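PDB 6TY0: p1 from Rice yellow mottle virus, which suppresses RNA silencing in the host plant as a multitask zinc-finger protein involved in the spread of the virus. Local coordinates for residues L7-E12 against D43-A48. Sequence-based numbering, arbitrary orientation.
Sequences LIRPTE and DPSLRA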
loop_
_atom_site.group_PDB
_atom_site.type_symbol
_atom_site.label_atom_id
_atom_site.label_comp_id
_atom_site.label_asym_id
_atom_site.label_seq_id
_atom_site.Cartn_x
_atom_site.Cartn_y
_atom_site.Cartn_z
ATOM N N LEU A 7 -7.537 -0.959 14.381
ATOM C CA LEU A 7 -8.651 -0.505 15.235
ATOM C C LEU A 7 -8.119 0.591 16.117
ATOM O O LEU A 7 -7.069 0.428 16.756
ATOM C CB LEU A 7 -9.162 -1.640 16.098
ATOM C CG LEU A 7 -10.280 -1.303 17.093
ATOM C CD1 LEU A 7 -11.578 -0.924 16.401
ATOM C CD2 LEU A 7 -10.498 -2.531 17.966
ATOM N N ILE A 8 -8.774 1.731 16.102
ATOM C CA ILE A 8 -8.351 2.846 16.951
ATOM C C ILE A 8 -9.464 3.210 17.941
ATOM O O ILE A 8 -10.595 3.465 17.528
ATOM C CB ILE A 8 -7.989 4.038 16.086
ATOM C CG1 ILE A 8 -6.766 3.674 15.226
ATOM C CG2 ILE A 8 -7.683 5.256 16.935
ATOM C CD1 ILE A 8 -6.675 4.546 14.028
ATOM N N ARG A 9 -9.144 3.207 19.220
ATOM C CA ARG A 9 -10.106 3.632 20.275
ATOM C C ARG A 9 -9.509 4.780 21.122
ATOM O O ARG A 9 -8.291 4.936 21.150
ATOM C CB ARG A 9 -10.438 2.453 21.170
ATOM C CG ARG A 9 -11.065 1.258 20.471
ATOM C CD ARG A 9 -11.812 0.403 21.476
ATOM N NE ARG A 9 -11.403 -0.999 21.484
ATOM C CZ ARG A 9 -10.264 -1.467 22.010
ATOM N NH1 ARG A 9 -9.368 -0.642 22.540
ATOM N NH2 ARG A 9 -10.003 -2.774 21.982
ATOM N N PRO A 10 -10.355 5.556 21.823
ATOM C CA PRO A 10 -9.911 6.786 22.479
ATOM C C PRO A 10 -9.017 6.484 23.681
ATOM O O PRO A 10 -9.155 5.436 24.323
ATOM C CB PRO A 10 -11.219 7.442 22.964
ATOM C CG PRO A 10 -12.334 6.626 22.370
ATOM C CD PRO A 10 -11.772 5.262 22.137
ATOM N N THR A 11 -8.084 7.374 23.964
ATOM C CA THR A 11 -7.324 7.284 25.248
ATOM C C THR A 11 -8.270 7.580 26.404
ATOM O O THR A 11 -9.349 8.124 26.175
ATOM C CB THR A 11 -6.226 8.332 25.259
ATOM O OG1 THR A 11 -6.756 9.561 24.726
ATOM C CG2 THR A 11 -5.057 7.887 24.378
ATOM N N GLU A 12 -7.886 7.240 27.640
ATOM C CA GLU A 12 -8.711 7.604 28.829
ATOM C C GLU A 12 -9.010 9.092 28.944
ATOM O O GLU A 12 -10.091 9.474 29.317
ATOM C CB GLU A 12 -8.058 7.129 30.119
ATOM C CG GLU A 12 -8.054 5.619 30.251
ATOM C CD GLU A 12 -7.403 5.141 31.543
ATOM O OE1 GLU A 12 -7.128 5.982 32.432
ATOM O OE2 GLU A 12 -7.169 3.914 31.669
ATOM N N ASP A 43 -3.066 -7.606 12.781
ATOM C CA ASP A 43 -3.917 -6.404 12.866
ATOM C C ASP A 43 -3.750 -5.742 14.231
ATOM O O ASP A 43 -4.017 -6.367 15.229
ATOM C CB ASP A 43 -5.386 -6.773 12.654
ATOM C CG ASP A 43 -5.665 -7.266 11.259
ATOM O OD1 ASP A 43 -4.934 -6.888 10.328
ATOM O OD2 ASP A 43 -6.628 -8.019 11.082
ATOM N N PRO A 44 -3.244 -4.501 14.273
ATOM C CA PRO A 44 -3.079 -3.840 15.554
ATOM C C PRO A 44 -4.328 -3.151 16.078
ATOM O O PRO A 44 -5.226 -2.758 15.304
ATOM C CB PRO A 44 -2.064 -2.753 15.265
ATOM C CG PRO A 44 -2.236 -2.453 13.840
ATOM C CD PRO A 44 -2.630 -3.741 13.187
ATOM N N SER A 45 -4.301 -2.945 17.387
ATOM C CA SER A 45 -5.331 -2.276 18.140
ATOM C C SER A 45 -4.658 -1.166 18.960
ATOM O O SER A 45 -3.741 -1.440 19.728
ATOM C CB SER A 45 -6.002 -3.296 19.034
ATOM O OG SER A 45 -7.078 -2.705 19.725
ATOM N N LEU A 46 -5.059 0.082 18.736
ATOM C CA LEU A 46 -4.338 1.255 19.224
ATOM C C LEU A 46 -5.255 2.190 20.001
ATOM O O LEU A 46 -6.486 2.177 19.804
ATOM C CB LEU A 46 -3.799 2.071 18.073
ATOM C CG LEU A 46 -2.942 1.383 16.988
ATOM C CD1 LEU A 46 -2.722 2.371 15.881
ATOM C CD2 LEU A 46 -1.602 0.863 17.533
ATOM N N ARG A 47 -4.640 3.033 20.837
ATOM C CA ARG A 47 -5.334 4.052 21.590
ATOM C C ARG A 47 -4.788 5.354 21.126
ATOM O O ARG A 47 -3.570 5.541 21.083
ATOM C CB ARG A 47 -5.058 3.922 23.094
ATOM C CG ARG A 47 -5.700 2.727 23.734
ATOM C CD ARG A 47 -7.107 3.055 24.181
ATOM N NE ARG A 47 -7.798 1.833 24.556
ATOM C CZ ARG A 47 -9.106 1.729 24.768
ATOM N NH1 ARG A 47 -9.910 2.785 24.664
ATOM N NH2 ARG A 47 -9.614 0.550 25.093
ATOM N N ALA A 48 -5.678 6.270 20.775
ATOM C CA ALA A 48 -5.287 7.600 20.387
ATOM C C ALA A 48 -6.270 8.615 20.937
ATOM O O ALA A 48 -7.325 8.252 21.480
ATOM C CB ALA A 48 -5.247 7.700 18.872
#
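Two neighbouring strands in the mixed sheet of the N-terminal part of P1, 2-10 and 45-51, run parallel here, and their pairing is a compact example of how a parallel register is held: a bonding residue of one strand uses its N-H and C=O on the two residues flanking the one opposite it. Leu7, opposite Ser45, bonds Pro44 and Leu46; Arg9, opposite Arg47, bonds Leu46 and Ala48. The bond from Arg9 N to Leu46 O, 2.9 Å long, is nearly straight at 172°. Past the strand end Thr11 N donates a hydrogen bond to Ala48 O, 2.7 Å long but more bent, the N-H coming from above the carbonyl plane.

Side chains alternate between the two faces. One carries Ile8 and Leu46, with Leu46 CD1 loosely beside Ile8 CG1. Ala48, whose side chain diverges from that of Pro10, still brings CB to 4.0 Å from Ile8 CG2, which is anti to its backbone N; Ile83 packs against Leu46 and Ala48 from a loop. The other face carries Leu7, Ser45 and the two arginines. Leu7 CG is anti to the backbone N, which brings CD2 to 3.8 Å from Ser45 OG.

Arg47 bends at chi2 (-87°), folding its guanidinium across to the first strand, where Arg9 CB sits over one face, off to one side of its centre. Arg9 itself, with His25 against its side chain, sends NH1 over the same face, to 2.8 Å from Arg47 NH2, the two planes 39° apart. Both are donors, so this close meeting of like charges is no hydrogen bond and would be expected to cost electrostatic energy. Partial compensation may come from Pro10 O, at the guanidinium edge: Arg47 NH1 donates to it at 2.8 Å, close to the guanidinium plane.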